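Local structure of uncharacterized protein DUF1185 (3BYQ) at residues E78-A83 with A115-V120; V134-A139 with L181-V186; L31-A36 with I149-Q154. The protein is of unknown function but adopts a variant of the Bacillus chorismate mutase fold and may take part in amino-acid metabolism. One frame throughout, in Å; residues are numbered along the deposited sequence. Where two conformers were deposited one is given.

Contact 1 (E78-A83 with A115-V120); sequences EVYSKA and AMVPAV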
ATOM      1  N   GLU B  78      18.607  -1.526  25.482  1.00 18.05           N
ATOM      2  CA  GLU B  78      19.499  -2.537  24.954  1.00 16.23           C
ATOM      3  C   GLU B  78      19.672  -2.549  23.458  1.00 17.37           C
ATOM      4  O   GLU B  78      20.627  -3.092  23.010  1.00 17.78           O
ATOM      5  CB  GLU B  78      19.116  -3.931  25.436  1.00 16.95           C
ATOM      6  CG  GLU B  78      19.116  -4.076  26.949  1.00 21.08           C
ATOM      7  CD  GLU B  78      18.926  -5.517  27.423  1.00 27.24           C
ATOM      8  OE1 GLU B  78      19.082  -6.487  26.646  1.00 19.19           O
ATOM      9  OE2 GLU B  78      18.615  -5.664  28.607  1.00 26.68           O
ATOM     10  N   VAL B  79      18.751  -1.964  22.690  1.00 15.31           N
ATOM     11  CA  VAL B  79      18.873  -1.935  21.225  1.00 17.30           C
ATOM     12  C   VAL B  79      18.541  -0.538  20.690  1.00 18.35           C
ATOM     13  O   VAL B  79      17.847   0.226  21.341  1.00 17.52           O
ATOM     14  CB  VAL B  79      17.960  -2.997  20.527  1.00 19.35           C
ATOM     15  CG1 VAL B  79      18.337  -4.435  20.958  1.00 18.65           C
ATOM     16  CG2 VAL B  79      16.466  -2.731  20.761  1.00 16.87           C
ATOM     17  N   TYR B  80      19.074  -0.221  19.517  1.00 20.02           N
ATOM     18  CA  TYR B  80      18.738   1.059  18.876  1.00 17.86           C
ATOM     19  C   TYR B  80      18.891   1.004  17.358  1.00 18.71           C
ATOM     20  O   TYR B  80      19.373   0.020  16.797  1.00 18.05           O
ATOM     21  CB  TYR B  80      19.508   2.274  19.507  1.00 20.69           C
ATOM     22  CG  TYR B  80      21.038   2.237  19.586  1.00 17.32           C
ATOM     23  CD1 TYR B  80      21.833   1.382  18.805  1.00 16.84           C
ATOM     24  CD2 TYR B  80      21.695   3.141  20.401  1.00 16.69           C
ATOM     25  CE1 TYR B  80      23.268   1.405  18.917  1.00 15.08           C
ATOM     26  CE2 TYR B  80      23.093   3.205  20.466  1.00 17.46           C
ATOM     27  CZ  TYR B  80      23.869   2.343  19.743  1.00 19.12           C
ATOM     28  OH  TYR B  80      25.249   2.442  19.926  1.00 18.08           O
ATOM     29  N   SER B  81      18.429   2.085  16.744  1.00 17.03           N
ATOM     30  CA  SER B  81      18.499   2.319  15.332  1.00 18.29           C
ATOM     31  C   SER B  81      18.163   3.759  15.039  1.00 16.73           C
ATOM     32  O   SER B  81      17.739   4.532  15.895  1.00 16.42           O
ATOM     33  CB  SER B  81      17.547   1.416  14.554  1.00 18.82           C
ATOM     34  OG  SER B  81      17.842   1.447  13.151  1.00 20.80           O
ATOM     35  N   LYS B  82      18.301   4.086  13.766  1.00 18.72           N
ATOM     36  CA  LYS B  82      18.010   5.443  13.290  1.00 18.85           C
ATOM     37  C   LYS B  82      17.518   5.332  11.882  1.00 19.93           C
ATOM     38  O   LYS B  82      17.892   4.415  11.160  1.00 21.14           O
ATOM     39  CB  LYS B  82      19.254   6.328  13.356  1.00 18.87           C
ATOM     40  CG  LYS B  82      20.422   5.894  12.464  1.00 22.19           C
ATOM     41  CD  LYS B  82      21.782   6.462  12.900  1.00 19.32           C
ATOM     42  CE  LYS B  82      22.894   5.821  12.107  1.00 18.87           C
ATOM     43  NZ  LYS B  82      24.262   6.160  12.534  1.00 22.06           N
ATOM     44  N   ALA B  83      16.693   6.277  11.469  1.00 18.10           N
ATOM     45  CA  ALA B  83      16.145   6.171  10.112  1.00 18.01           C
ATOM     46  C   ALA B  83      15.701   7.497   9.577  1.00 18.49           C
ATOM     47  O   ALA B  83      15.493   8.460  10.315  1.00 17.00           O
ATOM     48  CB  ALA B  83      14.981   5.175  10.101  1.00 20.12           C
ATOM     49  N   ALA B 115      28.480   0.048  19.971  1.00 18.07           N
ATOM     50  CA  ALA B 115      27.980  -0.437  18.671  1.00 17.31           C
ATOM     51  C   ALA B 115      27.529   0.695  17.751  1.00 17.06           C
ATOM     52  O   ALA B 115      26.918   1.664  18.186  1.00 18.93           O
ATOM     53  CB  ALA B 115      26.893  -1.452  18.842  1.00 17.65           C
HETATM   54  N   MSE B 116      27.915   0.596  16.486  1.00 17.91           N
HETATM   55  CA  MSE B 116      27.417   1.535  15.476  1.00 16.92           C
HETATM   56  C   MSE B 116      25.902   1.440  15.495  1.00 19.44           C
HETATM   57  O   MSE B 116      25.355   0.372  15.646  1.00 20.86           O
HETATM   58  CB  MSE B 116      27.903   1.177  14.082  1.00 22.01           C
HETATM   59  CG  MSE B 116      27.513   2.184  13.018  1.00 21.99           C
HETATM   60 SE   MSE B 116      28.309   1.772  11.265  0.75 21.43          SE
HETATM   61  CE  MSE B 116      27.165   0.360  10.810  1.00 26.25           C
ATOM     62  N   VAL B 117      25.227   2.536  15.279  1.00 18.60           N
ATOM     63  CA  VAL B 117      23.775   2.508  15.289  1.00 17.54           C
ATOM     64  C   VAL B 117      23.373   2.072  13.880  1.00 18.31           C
ATOM     65  O   VAL B 117      23.833   2.682  12.897  1.00 21.35           O
ATOM     66  CB  VAL B 117      23.178   3.932  15.536  1.00 20.35           C
ATOM     67  CG1 VAL B 117      21.642   3.854  15.553  1.00 18.95           C
ATOM     68  CG2 VAL B 117      23.714   4.559  16.811  1.00 24.36           C
ATOM     69  N   PRO B 118      22.561   1.017  13.755  1.00 17.95           N
ATOM     70  CA  PRO B 118      22.127   0.616  12.416  1.00 18.92           C
ATOM     71  C   PRO B 118      21.143   1.639  11.878  1.00 20.37           C
ATOM     72  O   PRO B 118      20.672   2.504  12.617  1.00 20.54           O
ATOM     73  CB  PRO B 118      21.524  -0.760  12.641  1.00 20.16           C
ATOM     74  CG  PRO B 118      20.994  -0.683  13.953  1.00 17.21           C
ATOM     75  CD  PRO B 118      21.889   0.210  14.783  1.00 19.34           C
ATOM     76  N   ALA B 119      20.890   1.560  10.584  1.00 20.88           N
ATOM     77  CA  ALA B 119      20.073   2.568   9.924  1.00 19.81           C
ATOM     78  C   ALA B 119      19.435   2.073   8.659  1.00 20.86           C
ATOM     79  O   ALA B 119      19.846   1.072   8.099  1.00 20.50           O
ATOM     80  CB  ALA B 119      20.964   3.772   9.569  1.00 19.67           C
ATOM     81  N   VAL B 120      18.374   2.757   8.260  1.00 17.48           N
ATOM     82  CA  VAL B 120      17.778   2.571   6.930  1.00 17.78           C
ATOM     83  C   VAL B 120      17.195   3.903   6.526  1.00 19.78           C
ATOM     84  O   VAL B 120      16.816   4.699   7.362  1.00 18.56           O
ATOM     85  CB  VAL B 120      16.755   1.401   6.893  1.00 20.31           C
ATOM     86  CG1 VAL B 120      15.569   1.646   7.835  1.00 18.84           C
ATOM     87  CG2 VAL B 120      16.295   1.066   5.431  1.00 21.12           C
TER
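Tyr80 reaches across to Ala115 and Val117 where the strand of residues 79-86 meets the run that leads into the parallel strand 119-123. Helix 98-109 lies in the connection between these neighbouring strands, a beta-alpha-beta crossover within the chorismate mutase-like fold. The Tyr80 hydroxyl donates a short hydrogen bond to the backbone carbonyl, OH to Ala115 O 2.5 Å, approaching at a C=O...O angle of 145° and tilted 18° from the carbonyl plane. Val117 CG2 sits over one face of the same ring, 3.9 Å from the Tyr80 ring centroid, displaced toward the rim and well placed for a CH-pi contact. Val117 CG1, anti to the backbone N (chi1 -179°), packs on Ser81 CA at 3.5 Å.

Further on, the backbones are parallel but only loosely bonded: Lys82 N to Pro118 O (3.1 Å) and Val120 N to Lys82 O (3.4 Å) are both weak. Ala119 CA adds a CA-H...O contact to Lys82 O at 3.1 Å. The extended Lys82 chain lies across Val117 and Ala119, with CG against Ala119 CB at 3.6 Å and CD against Val117 CG1 at 3.7 Å. Around this shell, Met106 and Arg107 of helix 98-109 pack on Val117, and Arg107 also touches Tyr80. On strand 130-136, Val132 and Val134 touch Ser81, whose OG is hydrogen-bonded to Pro133 O. The ammonium group of Lys82 is likewise held from outside, by a hydrogen bond from NZ to His99 O.

Contact 2 (V134-A139 with L181-V186); sequences VHYIHA and LTKEAV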
ATOM      1  N   VAL B 134      17.072  -3.024  14.276  1.00 16.69           N
ATOM      2  CA  VAL B 134      17.816  -2.692  15.478  1.00 15.96           C
ATOM      3  C   VAL B 134      18.792  -3.777  15.870  1.00 17.18           C
ATOM      4  O   VAL B 134      18.686  -4.953  15.470  1.00 16.38           O
ATOM      5  CB  VAL B 134      16.889  -2.428  16.725  1.00 15.89           C
ATOM      6  CG1 VAL B 134      15.878  -1.348  16.435  1.00 19.20           C
ATOM      7  CG2 VAL B 134      16.148  -3.715  17.206  1.00 21.80           C
ATOM      8  N   HIS B 135      19.806  -3.368  16.616  1.00 17.92           N
ATOM      9  CA  HIS B 135      20.718  -4.333  17.204  1.00 17.07           C
ATOM     10  C   HIS B 135      21.222  -3.865  18.560  1.00 17.11           C
ATOM     11  O   HIS B 135      20.910  -2.740  19.013  1.00 16.64           O
ATOM     12  CB  HIS B 135      21.802  -4.805  16.252  1.00 18.33           C
ATOM     13  CG  HIS B 135      22.802  -3.776  15.851  1.00 15.38           C
ATOM     14  ND1 HIS B 135      23.150  -3.577  14.531  1.00 20.24           N
ATOM     15  CD2 HIS B 135      23.614  -2.969  16.584  1.00 16.90           C
ATOM     16  CE1 HIS B 135      24.110  -2.667  14.469  1.00 21.30           C
ATOM     17  NE2 HIS B 135      24.407  -2.274  15.695  1.00 19.59           N
ATOM     18  N   TYR B 136      21.933  -4.775  19.222  1.00 17.84           N
ATOM     19  CA  TYR B 136      22.433  -4.524  20.602  1.00 16.62           C
ATOM     20  C   TYR B 136      23.414  -3.378  20.647  1.00 16.66           C
ATOM     21  O   TYR B 136      24.395  -3.310  19.884  1.00 18.09           O
ATOM     22  CB  TYR B 136      23.063  -5.797  21.149  1.00 15.42           C
ATOM     23  CG  TYR B 136      23.501  -5.793  22.589  1.00 12.63           C
ATOM     24  CD1 TYR B 136      22.643  -5.445  23.601  1.00 20.25           C
ATOM     25  CD2 TYR B 136      24.748  -6.264  22.924  1.00 17.09           C
ATOM     26  CE1 TYR B 136      23.058  -5.509  24.926  1.00 19.33           C
ATOM     27  CE2 TYR B 136      25.168  -6.348  24.223  1.00 18.01           C
ATOM     28  CZ  TYR B 136      24.316  -5.977  25.229  1.00 21.60           C
ATOM     29  OH  TYR B 136      24.707  -6.026  26.552  1.00 23.16           O
ATOM     30  N   ILE B 137      23.214  -2.526  21.652  1.00 15.53           N
ATOM     31  CA  ILE B 137      23.982  -1.263  21.735  1.00 16.28           C
ATOM     32  C   ILE B 137      25.449  -1.451  22.107  1.00 16.37           C
ATOM     33  O   ILE B 137      26.256  -0.555  21.862  1.00 18.47           O
ATOM     34  CB  ILE B 137      23.324  -0.228  22.682  1.00 16.99           C
ATOM     35  CG1 ILE B 137      23.386  -0.602  24.143  1.00 20.24           C
ATOM     36  CG2 ILE B 137      21.842   0.099  22.203  1.00 14.94           C
ATOM     37  CD1 ILE B 137      22.915   0.569  25.026  1.00 17.16           C
ATOM     38  N   HIS B 138      25.792  -2.595  22.680  1.00 15.89           N
ATOM     39  CA  HIS B 138      27.145  -2.807  23.171  1.00 16.85           C
ATOM     40  C   HIS B 138      28.010  -3.719  22.324  1.00 18.83           C
ATOM     41  O   HIS B 138      29.229  -3.776  22.505  1.00 20.93           O
ATOM     42  CB  HIS B 138      27.109  -3.378  24.581  1.00 19.61           C
ATOM     43  CG  HIS B 138      26.437  -2.484  25.562  1.00 18.33           C
ATOM     44  ND1 HIS B 138      26.890  -1.213  25.843  1.00 19.69           N
ATOM     45  CD2 HIS B 138      25.328  -2.671  26.318  1.00 23.87           C
ATOM     46  CE1 HIS B 138      26.100  -0.658  26.745  1.00 21.13           C
ATOM     47  NE2 HIS B 138      25.145  -1.523  27.057  1.00 23.10           N
ATOM     48  N   ALA B 139      27.372  -4.431  21.413  1.00 17.50           N
ATOM     49  CA  ALA B 139      28.048  -5.425  20.594  1.00 16.12           C
ATOM     50  C   ALA B 139      27.071  -5.840  19.501  1.00 18.70           C
ATOM     51  O   ALA B 139      26.110  -6.555  19.743  1.00 19.03           O
ATOM     52  CB  ALA B 139      28.455  -6.651  21.404  1.00 14.90           C
ATOM     53  N   LEU B 181      26.433 -15.077  19.554  1.00 17.56           N
ATOM     54  CA  LEU B 181      27.053 -14.285  20.632  1.00 16.78           C
ATOM     55  C   LEU B 181      25.991 -13.816  21.577  1.00 17.89           C
ATOM     56  O   LEU B 181      24.961 -13.346  21.139  1.00 18.73           O
ATOM     57  CB  LEU B 181      27.808 -13.084  20.058  1.00 17.49           C
ATOM     58  CG  LEU B 181      28.670 -12.291  21.048  1.00 20.92           C
ATOM     59  CD1 LEU B 181      29.917 -13.077  21.439  1.00 20.04           C
ATOM     60  CD2 LEU B 181      29.012 -10.909  20.480  1.00 20.38           C
ATOM     61  N   THR B 182      26.256 -13.966  22.863  1.00 17.53           N
ATOM     62  CA  THR B 182      25.344 -13.549  23.910  1.00 17.35           C
ATOM     63  C   THR B 182      25.913 -12.348  24.606  1.00 18.16           C
ATOM     64  O   THR B 182      27.068 -12.029  24.468  1.00 18.01           O
ATOM     65  CB  THR B 182      25.166 -14.635  24.985  1.00 19.51           C
ATOM     66  OG1 THR B 182      26.420 -14.862  25.653  1.00 17.86           O
ATOM     67  CG2 THR B 182      24.654 -15.945  24.356  1.00 17.92           C
ATOM     68  N   LYS B 183      25.068 -11.679  25.364  1.00 16.20           N
ATOM     69  CA  LYS B 183      25.476 -10.495  26.147  1.00 17.87           C
ATOM     70  C   LYS B 183      26.615 -10.854  27.070  1.00 19.62           C
ATOM     71  O   LYS B 183      27.577 -10.103  27.226  1.00 20.39           O
ATOM     72  CB  LYS B 183      24.326  -9.910  26.953  1.00 20.70           C
ATOM     73  CG  LYS B 183      23.246  -9.333  26.097  1.00 20.90           C
ATOM     74  CD  LYS B 183      22.182  -8.609  26.917  1.00 24.93           C
ATOM     75  CE  LYS B 183      21.476  -9.475  27.923  1.00 31.34           C
ATOM     76  NZ  LYS B 183      20.454  -8.626  28.571  1.00 29.83           N
ATOM     77  N   GLU B 184      26.515 -12.038  27.666  1.00 16.91           N
ATOM     78  CA  GLU B 184      27.526 -12.534  28.592  0.50 18.30           C
ATOM     79  C   GLU B 184      28.844 -12.869  27.921  1.00 20.03           C
ATOM     80  O   GLU B 184      29.902 -12.859  28.549  1.00 21.13           O
ATOM     81  CB  GLU B 184      27.018 -13.780  29.336  0.50 18.40           C
ATOM     82  CG  GLU B 184      25.869 -13.497  30.264  0.50 18.23           C
ATOM     83  CD  GLU B 184      24.496 -13.479  29.596  0.50 19.24           C
ATOM     84  OE1 GLU B 184      24.357 -13.644  28.356  0.50 15.79           O
ATOM     85  OE2 GLU B 184      23.521 -13.297  30.349  0.50 29.25           O
ATOM     86  N   ALA B 185      28.779 -13.168  26.642  1.00 18.03           N
ATOM     87  CA  ALA B 185      29.963 -13.554  25.874  1.00 17.07           C
ATOM     88  C   ALA B 185      30.696 -12.379  25.270  1.00 16.63           C
ATOM     89  O   ALA B 185      31.799 -12.537  24.798  1.00 21.06           O
ATOM     90  CB  ALA B 185      29.595 -14.551  24.763  1.00 18.46           C
ATOM     91  N   VAL B 186      30.104 -11.202  25.323  1.00 15.69           N
ATOM     92  CA  VAL B 186      30.771 -10.011  24.766  1.00 18.14           C
ATOM     93  C   VAL B 186      32.089  -9.808  25.532  1.00 20.46           C
ATOM     94  O   VAL B 186      32.103  -9.654  26.764  1.00 20.88           O
ATOM     95  CB  VAL B 186      29.884  -8.767  24.820  1.00 19.45           C
ATOM     96  CG1 VAL B 186      30.696  -7.472  24.493  1.00 20.39           C
ATOM     97  CG2 VAL B 186      28.674  -8.914  23.900  1.00 18.28           C
TER
HETATM   98  O   HOH W   1      27.178  -7.405  26.717  1.00 20.34           O
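Tyr136 holds its CG anti to the backbone N (chi1 -174°), and Lys183 places its own CG anti to the carbonyl carbon (chi1 -66°). The two side chains cross at about a right angle. Lys183 CG lies 3.6 Å from Tyr136 CZ and Lys183 CD lies 3.6 Å from Tyr136 OH, both methylenes set against the hydroxyl end of the tyrosine. The lysine chain bends at chi3; its NZ is salt-bridged to Glu78 OE1. Water 1 ties the two residues a second time: it lies in the ring plane at the edge, 2.8 Å from Tyr136 OH, and donates to Lys183 O, also at 2.8 Å.

A second, aliphatic patch lies beside the tyrosine. Val186 CG2 presses on Ala139 CB at 3.4 Å, closer than ordinary van der Waals contact, while Leu181 CD2 approaches the same methyl more loosely. Val142 touches both Tyr136 and Val186, and His145 meets the tyrosine ring edge-to-face. A turn shapes the lysine side, with Ala185 N bonded to Thr182 O at 3.0 Å and more weakly to Thr182 OG1. The contact lays the C-terminal segment that follows strand 161-169, the last of the mixed sheet, against the loop leaving strand 130-136.

Contact 3 (L31-A36 with I149-Q154); sequences LAASCA and IEIGIQ. With EDO (1,2-ethanediol), chain F; EDO (1,2-ethanediol), chain O.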
ATOM      1  N   LEU B  31       9.788  -1.745  22.117  1.00 16.39           N
ATOM      2  CA  LEU B  31      10.545  -1.026  21.062  1.00 18.41           C
ATOM      3  C   LEU B  31       9.826   0.300  20.865  1.00 20.06           C
ATOM      4  O   LEU B  31       8.611   0.326  20.733  1.00 20.47           O
ATOM      5  CB  LEU B  31      10.560  -1.808  19.746  1.00 21.08           C
ATOM      6  CG  LEU B  31      11.289  -3.157  19.739  1.00 24.02           C
ATOM      7  CD1 LEU B  31      11.118  -3.863  18.409  1.00 19.33           C
ATOM      8  CD2 LEU B  31      12.761  -3.036  20.082  1.00 22.07           C
ATOM      9  N   ALA B  32      10.583   1.386  20.776  1.00 18.41           N
ATOM     10  CA  ALA B  32       9.968   2.722  20.676  1.00 20.40           C
ATOM     11  C   ALA B  32      10.649   3.542  19.620  1.00 20.96           C
ATOM     12  O   ALA B  32      11.872   3.426  19.427  1.00 17.15           O
ATOM     13  CB  ALA B  32      10.025   3.443  22.041  1.00 20.23           C
ATOM     14  N   ALA B  33       9.859   4.366  18.925  1.00 19.53           N
ATOM     15  CA  ALA B  33      10.421   5.225  17.864  1.00 17.14           C
ATOM     16  C   ALA B  33       9.923   6.635  18.112  1.00 19.39           C
ATOM     17  O   ALA B  33       8.783   6.827  18.483  1.00 19.28           O
ATOM     18  CB  ALA B  33       9.987   4.747  16.484  1.00 18.47           C
ATOM     19  N   SER B  34      10.837   7.587  17.954  1.00 17.53           N
ATOM     20  CA  SER B  34      10.533   9.006  18.054  1.00 19.17           C
ATOM     21  C   SER B  34      10.888   9.590  16.703  1.00 21.34           C
ATOM     22  O   SER B  34      12.024   9.488  16.273  1.00 18.38           O
ATOM     23  CB  SER B  34      11.354   9.685  19.157  1.00 21.65           C
ATOM     24  OG  SER B  34      11.000  11.071  19.328  1.00 19.13           O
ATOM     25  N   CYS B  35       9.889  10.206  16.069  1.00 20.23           N
ATOM     26  CA  CYS B  35      10.014  10.799  14.735  1.00 18.62           C
ATOM     27  C   CYS B  35       9.645  12.275  14.746  1.00 17.54           C
ATOM     28  O   CYS B  35       8.743  12.726  15.499  1.00 19.25           O
ATOM     29  CB  CYS B  35       9.040  10.127  13.778  1.00 20.25           C
ATOM     30  SG  CYS B  35       9.181   8.281  13.691  1.00 29.19           S
ATOM     31  N   ALA B  36      10.332  13.010  13.880  1.00 18.15           N
ATOM     32  CA  ALA B  36      10.051  14.420  13.631  1.00 14.55           C
ATOM     33  C   ALA B  36      10.020  14.666  12.121  1.00 14.33           C
ATOM     34  O   ALA B  36      10.925  14.217  11.384  1.00 17.13           O
ATOM     35  CB  ALA B  36      11.104  15.332  14.269  1.00 14.69           C
ATOM     36  N   ILE B 149      11.301  -2.665  13.870  1.00 18.20           N
ATOM     37  CA  ILE B 149      10.048  -1.962  14.152  1.00 19.45           C
ATOM     38  C   ILE B 149       9.687  -1.113  12.913  1.00 20.08           C
ATOM     39  O   ILE B 149      10.565  -0.537  12.278  1.00 17.62           O
ATOM     40  CB  ILE B 149      10.105  -1.128  15.419  1.00 21.11           C
ATOM     41  CG1 ILE B 149       8.725  -0.529  15.699  1.00 21.90           C
ATOM     42  CG2 ILE B 149      11.166  -0.030  15.292  1.00 20.30           C
ATOM     43  CD1 ILE B 149       8.610   0.270  17.025  1.00 20.07           C
ATOM     44  N   GLU B 150       8.413  -1.066  12.569  1.00 21.27           N
ATOM     45  CA  GLU B 150       7.981  -0.258  11.426  1.00 19.47           C
ATOM     46  C   GLU B 150       7.699   1.171  11.845  1.00 19.37           C
ATOM     47  O   GLU B 150       7.031   1.403  12.849  1.00 20.02           O
ATOM     48  CB  GLU B 150       6.716  -0.842  10.772  1.00 19.94           C
ATOM     49  CG  GLU B 150       6.495  -0.262   9.370  1.00 22.51           C
ATOM     50  CD  GLU B 150       5.187  -0.619   8.741  1.00 19.13           C
ATOM     51  OE1 GLU B 150       4.149  -0.170   9.275  1.00 23.00           O
ATOM     52  OE2 GLU B 150       5.209  -1.311   7.696  1.00 24.97           O
ATOM     53  N   ILE B 151       8.168   2.131  11.055  1.00 18.26           N
ATOM     54  CA  ILE B 151       7.866   3.535  11.306  1.00 20.18           C
ATOM     55  C   ILE B 151       7.169   4.140  10.093  1.00 19.92           C
ATOM     56  O   ILE B 151       7.203   3.580   8.976  1.00 18.71           O
ATOM     57  CB  ILE B 151       9.141   4.380  11.629  1.00 20.89           C
ATOM     58  CG1 ILE B 151      10.074   4.504  10.413  1.00 20.23           C
ATOM     59  CG2 ILE B 151       9.873   3.787  12.855  1.00 23.16           C
ATOM     60  CD1 ILE B 151      11.204   5.564  10.568  1.00 21.69           C
ATOM     61  N   GLY B 152       6.608   5.316  10.310  1.00 21.53           N
ATOM     62  CA  GLY B 152       5.942   6.061   9.253  1.00 19.62           C
ATOM     63  C   GLY B 152       4.891   6.970   9.818  1.00 20.67           C
ATOM     64  O   GLY B 152       4.412   6.758  10.935  1.00 19.34           O
ATOM     65  N   ILE B 153       4.606   8.021   9.076  1.00 19.33           N
ATOM     66  CA  ILE B 153       3.549   8.980   9.447  1.00 18.08           C
ATOM     67  C   ILE B 153       2.690   9.093   8.200  1.00 17.23           C
ATOM     68  O   ILE B 153       3.181   9.308   7.092  1.00 15.48           O
ATOM     69  CB  ILE B 153       4.115  10.337   9.927  1.00 16.26           C
ATOM     70  CG1 ILE B 153       4.891  10.110  11.229  1.00 20.08           C
ATOM     71  CG2 ILE B 153       2.992  11.398  10.174  1.00 18.54           C
ATOM     72  CD1 ILE B 153       5.563  11.364  11.794  1.00 20.07           C
ATOM     73  N   GLN B 154       1.385   9.028   8.417  1.00 17.67           N
ATOM     74  CA  GLN B 154       0.458   8.966   7.310  1.00 17.61           C
ATOM     75  C   GLN B 154       0.573  10.060   6.254  1.00 16.66           C
ATOM     76  O   GLN B 154       0.472   9.789   5.045  1.00 19.51           O
ATOM     77  CB  GLN B 154      -0.969   8.857   7.827  1.00 20.52           C
ATOM     78  CG  GLN B 154      -2.010   8.758   6.729  1.00 23.96           C
ATOM     79  CD  GLN B 154      -2.475  10.131   6.240  1.00 20.38           C
ATOM     80  OE1 GLN B 154      -2.605  11.062   7.028  1.00 17.67           O
ATOM     81  NE2 GLN B 154      -2.741  10.246   4.944  1.00 18.86           N
TER
HETATM   82  C1  EDO F 195       1.013   9.191  12.284  1.00 33.43           C
HETATM   83  O1  EDO F 195       0.345   8.720  11.098  1.00 26.77           O
HETATM   84  C2  EDO F 195       0.242   8.748  13.511  1.00 36.39           C
HETATM   85  O2  EDO F 195      -0.048   7.343  13.410  1.00 37.65           O
HETATM   86  C1  EDO O 194       3.654  -1.134  14.847  1.00 41.87           C
HETATM   87  O1  EDO O 194       3.972  -1.502  13.495  1.00 25.08           O
HETATM   88  C2  EDO O 194       4.643  -0.085  15.322  1.00 39.49           C
HETATM   89  O2  EDO O 194       4.771   0.946  14.328  1.00 38.49           O
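Leu31 and Ile149 begin a buried, largely apolar contact between two strands of one curled mixed sheet, part of the chorismate mutase-like fold. Strands 29-39 and 147-151 are not paired with each other; the curl brings them face to face, their segments running nearly parallel at 21° with axes 8.2 Å apart at closest approach. Strands 161-169 and 79-86 line the same interior, where Val167 touches Ile149, and Ala165 and Ala83 touch Ile151.

Every second residue of segment 31-36 points across. The side chains of Leu31 and Ile149 slide past each other in opposite directions. Ile149 CG1 is anti to the backbone N (chi1 -175°), and CD1 at the end of this branch reaches Leu31 CB at 3.9 Å, while Leu31 CD1 comes within 4.2 Å of Ile149 CB. In the middle, the small Ala33 offers its CB to Ile151 CG2 at 3.8 Å. Cys35 follows, with CB 4.2 Å from Ile153 CD1 and SG turned toward Ile151 CB. The alternate residues Ala32 and Ser34 point the other way, against Leu68 of helix 51-72, and Ser34 OG is hydrogen-bonded to Glu67.

Gly152, between Ile151 and Ile153, has backbone angles that leave no room for a CB beside Ile151 O. The far side of this segment faces other subunits, with Glu150 and Gln154 packing on Gln154 and Glu150 of a neighbouring subunit. Two 1,2-ethanediol molecules, probably from the crystallisation liquor, bind there to backbone groups of both subunits, Glu150 O and Gln154 N of the neighbour included. O2 of the chain O ethanediol donates to Glu150 O (2.7 Å); O1 of the chain F ethanediol accepts a nearly straight bond from Gln154 N, 2.9 Å at 171°.

Overall arrangement
All three contacts reach the same mixed sheet. Contacts 1 and 2 lie with centres about 13 Å apart and join through backbone and side chain: His135 NE2 is 2.8 Å from Met116 O, a probable hydrogen bond, and Ile137 N is 3.0 Å from Glu78 O. Contact 3 is also about 13 Å from contact 1, centre to centre, and meets it through Leu31 CD2 against Val79 CG2 and Ile151 CD1 against Ala83 CB, each at 3.8 Å. Contact 1 thus touches both others, whereas contacts 2 and 3, centres about 24 Å apart, do not meet. A bound ethanediol, probably from the crystallisation liquor, lies about 4 Å from the Lys82 side chain of contact 1.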